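Local coordinates for protein arsenate Reductase (Corynebacterium glutamicum, PDB 3T38) that reduces arsenate to arsenite, drawing its electrons from thioredoxin, on a low molecular weight tyrosine phosphatase fold, at residues 16-21 / 36-41; 23-28 / 65-70; 71-76 / 151-156; 101-106 / 110-115. One frame throughout, in Å; residues are numbered along the deposited sequence.

Contact 1: residues 16-21 / 36-41; sequences RIANEL and RYIFES. With D1D ((4S,5S)-1,2-dithiane-4,5-diol), chain C.
Ile38 turns CG1 anti to its backbone N (chi1 170°), which sets CG2 between the N and the carbonyl carbon, and both branches end up facing helix 10-24. CG2 rests on the methyl of Ala18, with Ile38 CG2 and Ala18 CB 3.6 Å apart. CD1, carried past it, reaches the side of Ile17, where Ile38 CD1 lies 4.1 Å from Ile17 CB. A little farther along, the Phe39 ring comes obliquely up to the same alanine, Phe39 CE1 standing 4.4 Å from Ala18 CB. The small alanine leaves room for Ile38, so the two antiparallel segments (148° between their directions) can run with axes 9.3 Å apart. This is a wholly apolar helix-helix seam.

The other side of segment 36-41 belongs to the bound dithiane-diol, which is oxidised dithiothreitol. Its C4 sits over one face of the Tyr37 ring, displaced toward the rim, while O3 lies 3.3 Å from Tyr37 CD2. Glu40 CB backs onto the sulfur S4 at 3.7 Å. Arg36 NH1 and Glu40 OE2 form a salt bridge one turn apart.

Helix 31-49 is thus packed between helix 10-24, whose Leu14 also touches Ile38 and Phe39, and helix 55-73, which meets Tyr37 through Arg66, Leu67 and Leu70; the second subunit adds Asp148, paired with Arg36.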
# COMPACT_ATOMS: atom_id res chain seq x y z
N ARG A 16 -17.04 -12.18 0.71
CA ARG A 16 -18.27 -11.91 1.46
C ARG A 16 -18.37 -10.48 1.98
O ARG A 16 -19.39 -9.82 1.79
CB ARG A 16 -18.54 -12.94 2.55
CG ARG A 16 -19.88 -12.73 3.28
CD ARG A 16 -19.98 -13.48 4.64
NE ARG A 16 -18.77 -13.30 5.44
CZ ARG A 16 -18.48 -12.18 6.10
NH1 ARG A 16 -19.33 -11.16 6.08
NH2 ARG A 16 -17.34 -12.09 6.80
N ILE A 17 -17.28 -9.99 2.55
CA ILE A 17 -17.08 -8.60 2.98
C ILE A 17 -17.21 -7.56 1.84
O ILE A 17 -17.86 -6.51 2.01
CB ILE A 17 -15.71 -8.45 3.74
CG1 ILE A 17 -15.68 -9.30 5.02
CG2 ILE A 17 -15.43 -7.00 4.13
CD1 ILE A 17 -14.26 -9.63 5.45
N ALA A 18 -16.63 -7.83 0.68
CA ALA A 18 -16.82 -6.93 -0.46
C ALA A 18 -18.30 -6.84 -0.92
O ALA A 18 -18.77 -5.76 -1.24
CB ALA A 18 -15.96 -7.37 -1.61
N ASN A 19 -19.01 -7.96 -0.92
CA ASN A 19 -20.42 -7.99 -1.34
C ASN A 19 -21.19 -7.07 -0.42
O ASN A 19 -21.77 -6.07 -0.86
CB ASN A 19 -21.00 -9.43 -1.37
CG ASN A 19 -22.53 -9.47 -1.69
OD1 ASN A 19 -23.21 -8.43 -1.70
ND2 ASN A 19 -23.07 -10.68 -1.94
N GLU A 20 -21.10 -7.35 0.87
CA GLU A 20 -21.71 -6.52 1.90
C GLU A 20 -21.34 -5.03 1.82
O GLU A 20 -22.17 -4.17 1.97
CB GLU A 20 -21.50 -7.17 3.28
CG GLU A 20 -22.68 -8.18 3.58
CD GLU A 20 -22.35 -9.48 4.39
OE1 GLU A 20 -21.22 -9.61 4.95
OE2 GLU A 20 -23.25 -10.36 4.46
N LEU A 21 -20.07 -4.73 1.54
CA LEU A 21 -19.63 -3.35 1.44
C LEU A 21 -20.13 -2.72 0.14
O LEU A 21 -20.47 -1.55 0.12
CB LEU A 21 -18.13 -3.35 1.44
CG LEU A 21 -17.38 -2.41 2.35
CD1 LEU A 21 -18.09 -2.03 3.68
CD2 LEU A 21 -16.00 -3.05 2.57
N ARG A 36 -11.95 -3.38 -4.76
CA ARG A 36 -10.49 -3.18 -4.61
C ARG A 36 -10.13 -2.75 -3.24
O ARG A 36 -9.06 -3.10 -2.72
CB ARG A 36 -9.94 -2.09 -5.57
CG ARG A 36 -10.03 -2.51 -7.03
CD ARG A 36 -8.98 -3.62 -7.31
NE ARG A 36 -9.49 -4.94 -7.05
CZ ARG A 36 -8.75 -5.99 -6.68
NH1 ARG A 36 -7.44 -5.88 -6.48
NH2 ARG A 36 -9.33 -7.17 -6.49
N TYR A 37 -11.00 -1.97 -2.62
CA TYR A 37 -10.74 -1.48 -1.29
C TYR A 37 -10.47 -2.58 -0.32
O TYR A 37 -9.47 -2.56 0.43
CB TYR A 37 -11.85 -0.57 -0.77
CG TYR A 37 -11.38 0.85 -0.85
CD1 TYR A 37 -10.80 1.48 0.27
CD2 TYR A 37 -11.52 1.58 -2.02
CE1 TYR A 37 -10.34 2.83 0.18
CE2 TYR A 37 -11.07 2.93 -2.10
CZ TYR A 37 -10.50 3.52 -1.01
OH TYR A 37 -10.05 4.84 -1.14
N ILE A 38 -11.32 -3.57 -0.34
CA ILE A 38 -11.09 -4.65 0.60
C ILE A 38 -9.90 -5.58 0.28
O ILE A 38 -9.15 -5.94 1.19
CB ILE A 38 -12.37 -5.37 0.86
CG1 ILE A 38 -12.11 -6.63 1.64
CG2 ILE A 38 -13.07 -5.66 -0.44
CD1 ILE A 38 -12.76 -7.79 1.01
N PHE A 39 -9.74 -5.99 -0.97
CA PHE A 39 -8.66 -6.91 -1.28
C PHE A 39 -7.29 -6.21 -1.24
O PHE A 39 -6.31 -6.83 -0.80
CB PHE A 39 -8.83 -7.60 -2.62
CG PHE A 39 -9.90 -8.68 -2.61
CD1 PHE A 39 -11.22 -8.38 -2.97
CD2 PHE A 39 -9.58 -10.00 -2.29
CE1 PHE A 39 -12.22 -9.34 -2.98
CE2 PHE A 39 -10.59 -11.00 -2.30
CZ PHE A 39 -11.92 -10.66 -2.63
N GLU A 40 -7.24 -4.94 -1.69
CA GLU A 40 -6.00 -4.19 -1.65
C GLU A 40 -5.63 -3.89 -0.22
O GLU A 40 -4.45 -3.95 0.16
CB GLU A 40 -6.06 -2.92 -2.51
CG GLU A 40 -6.25 -3.23 -3.99
CD GLU A 40 -5.09 -4.07 -4.62
OE1 GLU A 40 -4.04 -4.28 -3.98
OE2 GLU A 40 -5.23 -4.52 -5.78
N SER A 41 -6.63 -3.57 0.61
CA SER A 41 -6.32 -3.37 2.01
C SER A 41 -5.73 -4.59 2.73
O SER A 41 -4.79 -4.46 3.53
CB SER A 41 -7.54 -2.89 2.77
OG SER A 41 -7.73 -1.54 2.46
S1 D1D C . -5.41 0.69 -4.68
C1 D1D C . -6.55 0.79 -6.09
C2 D1D C . -7.68 1.67 -5.70
O2 D1D C . -8.64 1.56 -6.68
C3 D1D C . -8.41 1.04 -4.54
O3 D1D C . -9.69 1.37 -4.79
C4 D1D C . -8.10 1.53 -3.16
S4 D1D C . -6.50 0.80 -2.66

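Contact 2: residues 23-28 / 65-70; sequences LTYQGV and DRLHAL. With D1D ((4S,5S)-1,2-dithiane-4,5-diol), chain C.
Tyr25 reaches from 23-28 to helix 55-73, laying its ring against Leu67 and bringing its hydroxyl up to the backbone of His68. Along 65-70 the first residue to matter is Arg66, which points to the ligand and not to Tyr25. Its NH2 is 3.3 Å from the sulfur S4 of the dithiane, the guanidinium being turned obliquely to it. NE pairs with Asp149 and NH1 with the hydroxyl of Ser41, so bonds on two of its nitrogens fix the rotation of the group, and the ring of Phe62 adds a cation-pi contact.

Leu67 comes next and carries the contact. Its CB stands over the face of the Tyr25 ring, 4.2 Å from the centroid and 27° off the normal, a CH-pi approach, and the nearest ring atom is Tyr25 CZ at 3.8 Å from Leu67 CB. With CG anti to the carbonyl carbon (chi1 -71°), CD1 swings back along the ring and touches Tyr25 CE2 at 4.0 Å. Both partners belong to the N-terminal three-helix part of the chain: Tyr25 is the first residue to leave helical geometry after helix 10-24, and its side chain also touches Ile34 of helix 31-49, which in turn packs on Leu67.

At His68 the Tyr25 hydroxyl comes near the main chain, Tyr25 OH lying 3.7 Å from His68 N, while the imidazole leads away and gives NE2 to Glu111 of strand 111-116. Leu70, a turn on from Leu67, packs on Phe29 and Tyr37, and on Arg36 of the second subunit.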
# COMPACT_ATOMS: atom_id res chain seq x y z
N LEU A 23 -22.86 -3.25 -1.14
CA LEU A 23 -24.29 -2.90 -1.00
C LEU A 23 -24.44 -1.72 -0.04
O LEU A 23 -25.33 -0.93 -0.20
CB LEU A 23 -25.08 -4.09 -0.52
CG LEU A 23 -25.13 -5.33 -1.41
CD1 LEU A 23 -25.93 -6.42 -0.68
CD2 LEU A 23 -25.83 -4.98 -2.75
N THR A 24 -23.48 -1.56 0.88
CA THR A 24 -23.53 -0.49 1.86
C THR A 24 -23.17 0.85 1.23
O THR A 24 -23.82 1.85 1.50
CB THR A 24 -22.60 -0.79 3.02
OG1 THR A 24 -23.11 -1.96 3.67
CG2 THR A 24 -22.60 0.36 4.02
N TYR A 25 -22.16 0.83 0.38
CA TYR A 25 -21.72 1.99 -0.37
C TYR A 25 -22.30 2.13 -1.77
O TYR A 25 -21.66 2.69 -2.67
CB TYR A 25 -20.21 1.94 -0.46
CG TYR A 25 -19.61 2.46 0.81
CD1 TYR A 25 -19.54 3.83 1.03
CD2 TYR A 25 -19.18 1.58 1.83
CE1 TYR A 25 -19.03 4.33 2.19
CE2 TYR A 25 -18.69 2.06 3.00
CZ TYR A 25 -18.61 3.45 3.17
OH TYR A 25 -18.13 3.97 4.30
N GLN A 26 -23.51 1.61 -1.95
CA GLN A 26 -24.22 1.65 -3.23
C GLN A 26 -24.79 3.06 -3.41
O GLN A 26 -25.44 3.58 -2.50
CB GLN A 26 -25.36 0.63 -3.21
CG GLN A 26 -25.74 0.03 -4.57
CD GLN A 26 -26.42 1.03 -5.49
OE1 GLN A 26 -27.01 2.02 -5.04
NE2 GLN A 26 -26.35 0.76 -6.79
N GLY A 27 -24.57 3.64 -4.58
CA GLY A 27 -24.97 5.03 -4.85
C GLY A 27 -23.80 5.97 -4.58
O GLY A 27 -23.76 7.07 -5.12
N VAL A 28 -22.83 5.53 -3.77
CA VAL A 28 -21.73 6.39 -3.36
C VAL A 28 -20.43 6.13 -4.14
O VAL A 28 -19.84 7.03 -4.75
CB VAL A 28 -21.48 6.24 -1.83
CG1 VAL A 28 -20.30 7.07 -1.35
CG2 VAL A 28 -22.77 6.61 -1.06
N ASP A 65 -12.65 2.16 7.33
CA ASP A 65 -12.20 3.47 7.71
C ASP A 65 -11.77 4.24 6.49
O ASP A 65 -12.06 5.45 6.37
CB ASP A 65 -11.10 3.50 8.79
CG ASP A 65 -10.90 4.99 9.34
OD1 ASP A 65 -11.89 5.84 9.27
OD2 ASP A 65 -9.79 5.33 9.80
N ARG A 66 -11.09 3.57 5.57
CA ARG A 66 -10.63 4.21 4.32
C ARG A 66 -11.78 4.70 3.41
O ARG A 66 -11.77 5.83 2.93
CB ARG A 66 -9.70 3.27 3.55
CG ARG A 66 -8.30 3.21 4.13
CD ARG A 66 -7.50 2.17 3.40
NE ARG A 66 -7.11 2.73 2.11
CZ ARG A 66 -6.60 2.04 1.10
NH1 ARG A 66 -6.50 0.71 1.17
NH2 ARG A 66 -6.21 2.68 0.00
N LEU A 67 -12.79 3.88 3.26
CA LEU A 67 -13.97 4.30 2.48
C LEU A 67 -14.65 5.50 3.10
O LEU A 67 -15.03 6.36 2.39
CB LEU A 67 -14.96 3.16 2.30
CG LEU A 67 -14.47 2.09 1.34
CD1 LEU A 67 -15.25 0.75 1.55
CD2 LEU A 67 -14.61 2.59 -0.11
N HIS A 68 -14.76 5.56 4.44
CA HIS A 68 -15.32 6.73 5.14
C HIS A 68 -14.45 7.95 4.90
O HIS A 68 -14.97 8.98 4.51
CB HIS A 68 -15.51 6.47 6.64
CG HIS A 68 -16.17 7.61 7.37
ND1 HIS A 68 -17.54 7.81 7.39
CD2 HIS A 68 -15.64 8.63 8.11
CE1 HIS A 68 -17.82 8.89 8.09
NE2 HIS A 68 -16.68 9.41 8.54
N ALA A 69 -13.13 7.83 5.09
CA ALA A 69 -12.23 8.91 4.72
C ALA A 69 -12.51 9.39 3.28
O ALA A 69 -12.70 10.58 3.07
CB ALA A 69 -10.78 8.52 4.89
N LEU A 70 -12.60 8.49 2.32
CA LEU A 70 -12.86 8.91 0.94
C LEU A 70 -14.22 9.61 0.74
O LEU A 70 -14.31 10.57 -0.02
CB LEU A 70 -12.73 7.72 -0.02
CG LEU A 70 -12.78 7.97 -1.54
CD1 LEU A 70 -11.61 8.91 -1.98
CD2 LEU A 70 -12.70 6.65 -2.30
S1 D1D C . -5.41 0.69 -4.68
C1 D1D C . -6.55 0.79 -6.09
C2 D1D C . -7.68 1.67 -5.70
O2 D1D C . -8.64 1.56 -6.68
C3 D1D C . -8.41 1.04 -4.54
O3 D1D C . -9.69 1.37 -4.79
C4 D1D C . -8.10 1.53 -3.16
S4 D1D C . -6.50 0.80 -2.66

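Contact 3: residues 71-76 / 151-156; sequences AVAEGK and IRASDY
The backbones of Ala73 and Ala153 touch: their CA atoms are only 4.0 Å apart, the two alanines bringing the main chains into direct contact. Ala73 CB drives into the chain at 151-156, meeting Arg152 CB at 3.6 Å. It also nears the following peptide, with Ala73 CB 3.8 Å from Ala153 N. On the flank Val72 lies alongside Ala153, the two CB atoms 4.3 Å apart.

Arg152 takes part through CB and its backbone. CG is anti to the carbonyl carbon (chi1 -71°) and the chain then runs straight out to NE, away from Ala73, where it pairs with Asp148 and where the ring of Phe39 of the second subunit makes a cation-pi contact. Just past the crossing a Schellman motif closes helix 55-73: Gly75, at positive phi, gives its N to Val72 O, and Lys76 N reaches back to Ala71 O.

Here the C-terminal end of helix 55-73 abuts the chain where it leaves helix 148-153 for strand 156-159; Lys172 NZ binds the carbonyls of Arg152 and Ser154, and Val72 leans on Gln83 of the inner strand 83-88.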
# COMPACT_ATOMS: atom_id res chain seq x y z
N ALA A 71 -15.25 9.10 1.40
CA ALA A 71 -16.58 9.73 1.42
C ALA A 71 -16.48 11.18 1.90
O ALA A 71 -17.12 12.08 1.36
CB ALA A 71 -17.48 8.93 2.36
N VAL A 72 -15.67 11.39 2.94
CA VAL A 72 -15.50 12.72 3.54
C VAL A 72 -14.72 13.61 2.56
O VAL A 72 -15.15 14.68 2.21
CB VAL A 72 -14.81 12.62 4.92
CG1 VAL A 72 -14.39 14.02 5.44
CG2 VAL A 72 -15.75 11.96 5.92
N ALA A 73 -13.57 13.12 2.10
CA ALA A 73 -12.74 13.82 1.14
C ALA A 73 -13.59 14.39 0.01
O ALA A 73 -13.35 15.49 -0.45
CB ALA A 73 -11.65 12.89 0.60
N GLU A 74 -14.60 13.63 -0.40
CA GLU A 74 -15.46 13.98 -1.55
C GLU A 74 -16.83 14.59 -1.18
O GLU A 74 -17.76 14.70 -2.02
CB GLU A 74 -15.66 12.76 -2.42
CG GLU A 74 -14.39 12.09 -2.82
CD GLU A 74 -14.54 11.14 -4.00
OE1 GLU A 74 -15.70 10.77 -4.38
OE2 GLU A 74 -13.49 10.78 -4.56
N GLY A 75 -16.93 15.00 0.08
CA GLY A 75 -18.12 15.63 0.61
C GLY A 75 -19.39 14.81 0.50
O GLY A 75 -20.46 15.36 0.21
N LYS A 76 -19.28 13.50 0.75
CA LYS A 76 -20.41 12.58 0.72
C LYS A 76 -20.94 12.29 2.13
O LYS A 76 -21.82 11.45 2.30
CB LYS A 76 -19.96 11.28 0.05
CG LYS A 76 -19.81 11.38 -1.43
CD LYS A 76 -19.12 10.14 -1.97
CE LYS A 76 -18.59 10.33 -3.40
NZ LYS A 76 -19.59 10.90 -4.32
N ILE A 151 -5.35 11.14 3.65
CA ILE A 151 -4.76 12.42 3.56
C ILE A 151 -5.81 13.38 3.04
O ILE A 151 -6.01 14.44 3.62
CB ILE A 151 -3.51 12.44 2.67
CG1 ILE A 151 -2.39 11.51 3.24
CG2 ILE A 151 -2.96 13.89 2.57
CD1 ILE A 151 -1.28 11.15 2.11
N ARG A 152 -6.51 13.00 1.99
CA ARG A 152 -7.54 13.88 1.36
C ARG A 152 -8.66 14.25 2.34
O ARG A 152 -9.23 15.36 2.31
CB ARG A 152 -8.13 13.22 0.15
CG ARG A 152 -7.20 13.13 -1.05
CD ARG A 152 -7.94 12.63 -2.29
NE ARG A 152 -7.11 12.48 -3.48
CZ ARG A 152 -7.19 13.29 -4.54
NH1 ARG A 152 -8.04 14.32 -4.55
NH2 ARG A 152 -6.39 13.09 -5.56
N ALA A 153 -8.98 13.29 3.21
CA ALA A 153 -10.09 13.54 4.13
C ALA A 153 -9.61 14.52 5.22
O ALA A 153 -10.42 15.14 5.83
CB ALA A 153 -10.55 12.21 4.76
N SER A 154 -8.30 14.57 5.53
CA SER A 154 -7.82 15.16 6.75
C SER A 154 -7.87 16.72 6.70
O SER A 154 -7.60 17.31 5.65
CB SER A 154 -6.41 14.64 7.04
OG SER A 154 -6.45 13.26 7.36
N ASP A 155 -8.26 17.36 7.80
CA ASP A 155 -8.11 18.84 7.96
C ASP A 155 -6.73 19.20 8.56
O ASP A 155 -6.24 20.28 8.35
CB ASP A 155 -9.22 19.43 8.85
CG ASP A 155 -10.61 19.14 8.31
OD1 ASP A 155 -11.00 19.78 7.32
OD2 ASP A 155 -11.32 18.26 8.85
N TYR A 156 -6.13 18.28 9.32
CA TYR A 156 -4.80 18.45 9.93
C TYR A 156 -3.98 17.21 9.60
O TYR A 156 -4.46 16.10 9.78
CB TYR A 156 -4.89 18.53 11.46
CG TYR A 156 -5.56 19.77 11.99
CD1 TYR A 156 -6.95 19.89 11.95
CD2 TYR A 156 -4.80 20.85 12.49
CE1 TYR A 156 -7.60 21.03 12.40
CE2 TYR A 156 -5.45 22.05 12.98
CZ TYR A 156 -6.87 22.12 12.91
OH TYR A 156 -7.56 23.23 13.36

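Contact 4: residues 101-106 / 110-115; sequences LLSHYA and VEVRSA
Leu102 is the bump, and it rests its CG on the paired CG2 methyls of Val110, just before the strand, and Val112 within it. Its CG stands anti to the backbone N (chi1 -180°), which throws the branched end straight out from the helix toward the sheet. There Leu102 CG nestles against Val112 CG2 at 3.9 Å and, beside it, Val110 CG2 at 4.1 Å. It crosses Val110 at about a right angle and Val112 more obliquely, and Leu102 CD2 slips farther along Val112 to touch CG2 at 4.0 Å.

The valines answer with bumps of their own. Val110 pushes CG2 into the shallow place above Ala106, whose methyl is small enough to admit it: Val110 CG2 and Ala106 CB are 3.7 Å apart, one turn down the helix from Leu102. Val112 CG2 occupies the notch between Leu102 and Ser103, pressed against Ser103 OG at 3.4 Å. That last contact is a van der Waals one, for the Ser103 hydroxyl is hydrogen-bonded to Ser99 O within its own helix.

Val110 and Val112 both turn toward the helix, whereas Glu111 between them points to the other face of the sheet, as does Arg113, which bonds Gln83. The contact closes the beta-alpha-beta crossover made by strand 83-88, helix 94-106 and strand 111-116. The helix lies over the two adjacent strands, Leu102 reaching Val84 and Phe86 as well, and helix 190-211 packs beside it through Trp205, which touches Ala106.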
# COMPACT_ATOMS: atom_id res chain seq x y z
N LEU A 101 -4.05 9.76 22.20
CA LEU A 101 -4.13 10.85 23.18
C LEU A 101 -5.20 11.83 22.64
O LEU A 101 -6.13 12.23 23.36
CB LEU A 101 -2.74 11.47 23.45
CG LEU A 101 -1.73 10.65 24.32
CD1 LEU A 101 -0.27 11.22 24.46
CD2 LEU A 101 -2.26 10.52 25.76
N LEU A 102 -5.15 12.15 21.36
CA LEU A 102 -6.17 13.09 20.86
C LEU A 102 -7.59 12.53 20.96
O LEU A 102 -8.50 13.24 21.37
CB LEU A 102 -5.82 13.63 19.43
CG LEU A 102 -6.77 14.62 18.76
CD1 LEU A 102 -7.01 15.86 19.62
CD2 LEU A 102 -6.27 15.05 17.38
N SER A 103 -7.80 11.27 20.63
CA SER A 103 -9.14 10.68 20.79
C SER A 103 -9.60 10.71 22.22
O SER A 103 -10.77 10.93 22.50
CB SER A 103 -9.23 9.23 20.23
OG SER A 103 -8.75 9.23 18.87
N HIS A 104 -8.65 10.49 23.13
CA HIS A 104 -8.89 10.45 24.56
C HIS A 104 -9.35 11.84 25.10
O HIS A 104 -10.31 11.90 25.89
CB HIS A 104 -7.64 9.93 25.25
CG HIS A 104 -7.58 10.18 26.72
ND1 HIS A 104 -8.14 9.33 27.65
CD2 HIS A 104 -6.94 11.14 27.43
CE1 HIS A 104 -7.90 9.78 28.87
NE2 HIS A 104 -7.16 10.88 28.77
N TYR A 105 -8.70 12.94 24.68
CA TYR A 105 -9.19 14.30 25.06
C TYR A 105 -10.44 14.66 24.32
O TYR A 105 -11.32 15.19 24.87
CB TYR A 105 -8.10 15.39 24.87
CG TYR A 105 -6.83 15.09 25.68
CD1 TYR A 105 -6.90 14.89 27.02
CD2 TYR A 105 -5.59 14.99 25.08
CE1 TYR A 105 -5.79 14.60 27.77
CE2 TYR A 105 -4.44 14.65 25.83
CZ TYR A 105 -4.55 14.47 27.18
OH TYR A 105 -3.46 14.16 28.02
N ALA A 106 -10.53 14.33 23.04
CA ALA A 106 -11.56 14.93 22.15
C ALA A 106 -12.82 14.07 21.99
O ALA A 106 -13.88 14.58 21.74
CB ALA A 106 -10.92 15.27 20.75
N VAL A 110 -13.61 14.83 17.24
CA VAL A 110 -12.77 14.71 16.05
C VAL A 110 -12.74 13.25 15.53
O VAL A 110 -13.07 12.29 16.29
CB VAL A 110 -11.33 15.39 16.21
CG1 VAL A 110 -11.43 16.82 16.79
CG2 VAL A 110 -10.48 14.65 17.10
N GLU A 111 -12.44 13.07 14.25
CA GLU A 111 -12.06 11.78 13.74
C GLU A 111 -10.53 11.71 13.64
O GLU A 111 -9.94 12.50 12.97
CB GLU A 111 -12.72 11.48 12.39
CG GLU A 111 -14.24 11.60 12.49
CD GLU A 111 -14.97 10.58 11.61
OE1 GLU A 111 -14.65 9.37 11.72
OE2 GLU A 111 -15.84 11.01 10.81
N VAL A 112 -9.90 10.77 14.32
CA VAL A 112 -8.42 10.77 14.33
C VAL A 112 -7.93 9.52 13.62
O VAL A 112 -8.46 8.46 13.85
CB VAL A 112 -7.86 10.81 15.77
CG1 VAL A 112 -6.32 11.22 15.76
CG2 VAL A 112 -8.64 11.85 16.67
N ARG A 113 -6.87 9.64 12.79
CA ARG A 113 -6.27 8.52 12.09
C ARG A 113 -4.80 8.51 12.26
O ARG A 113 -4.17 9.56 12.53
CB ARG A 113 -6.56 8.64 10.63
CG ARG A 113 -8.03 8.81 10.41
CD ARG A 113 -8.40 8.56 8.96
NE ARG A 113 -9.86 8.46 8.75
CZ ARG A 113 -10.67 9.49 8.54
NH1 ARG A 113 -10.21 10.74 8.61
NH2 ARG A 113 -11.98 9.28 8.30
N SER A 114 -4.21 7.33 12.11
CA SER A 114 -2.74 7.27 11.99
C SER A 114 -2.24 6.34 10.87
O SER A 114 -3.00 5.55 10.34
CB SER A 114 -2.11 6.83 13.33
OG SER A 114 -2.62 5.57 13.79
N ALA A 115 -0.95 6.44 10.50
CA ALA A 115 -0.43 5.58 9.47
C ALA A 115 1.06 5.66 9.47
O ALA A 115 1.61 6.54 10.15
CB ALA A 115 -1.06 5.95 8.04

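From the N terminus, helix 10-24 takes part in contact 1, which closes a short loop onto helix 31-49, and the chain just past its end makes contact 2, which reaches on to helix 55-73. The segments of these two alternate along the chain, so they cross, and together they hold the three N-terminal helices to one another; the dithiane meets 31-49 and 55-73. Contact 3 opens only after both are closed, at the end of helix 55-73, and makes a long loop to the end of helix 148-153. Contact 4 is nested within that loop and joins helix 94-106 to strand 111-116. The His68-Glu111 hydrogen bond links contacts 2 and 4, with a long, weak Asp65-Arg113 ion pair beside it.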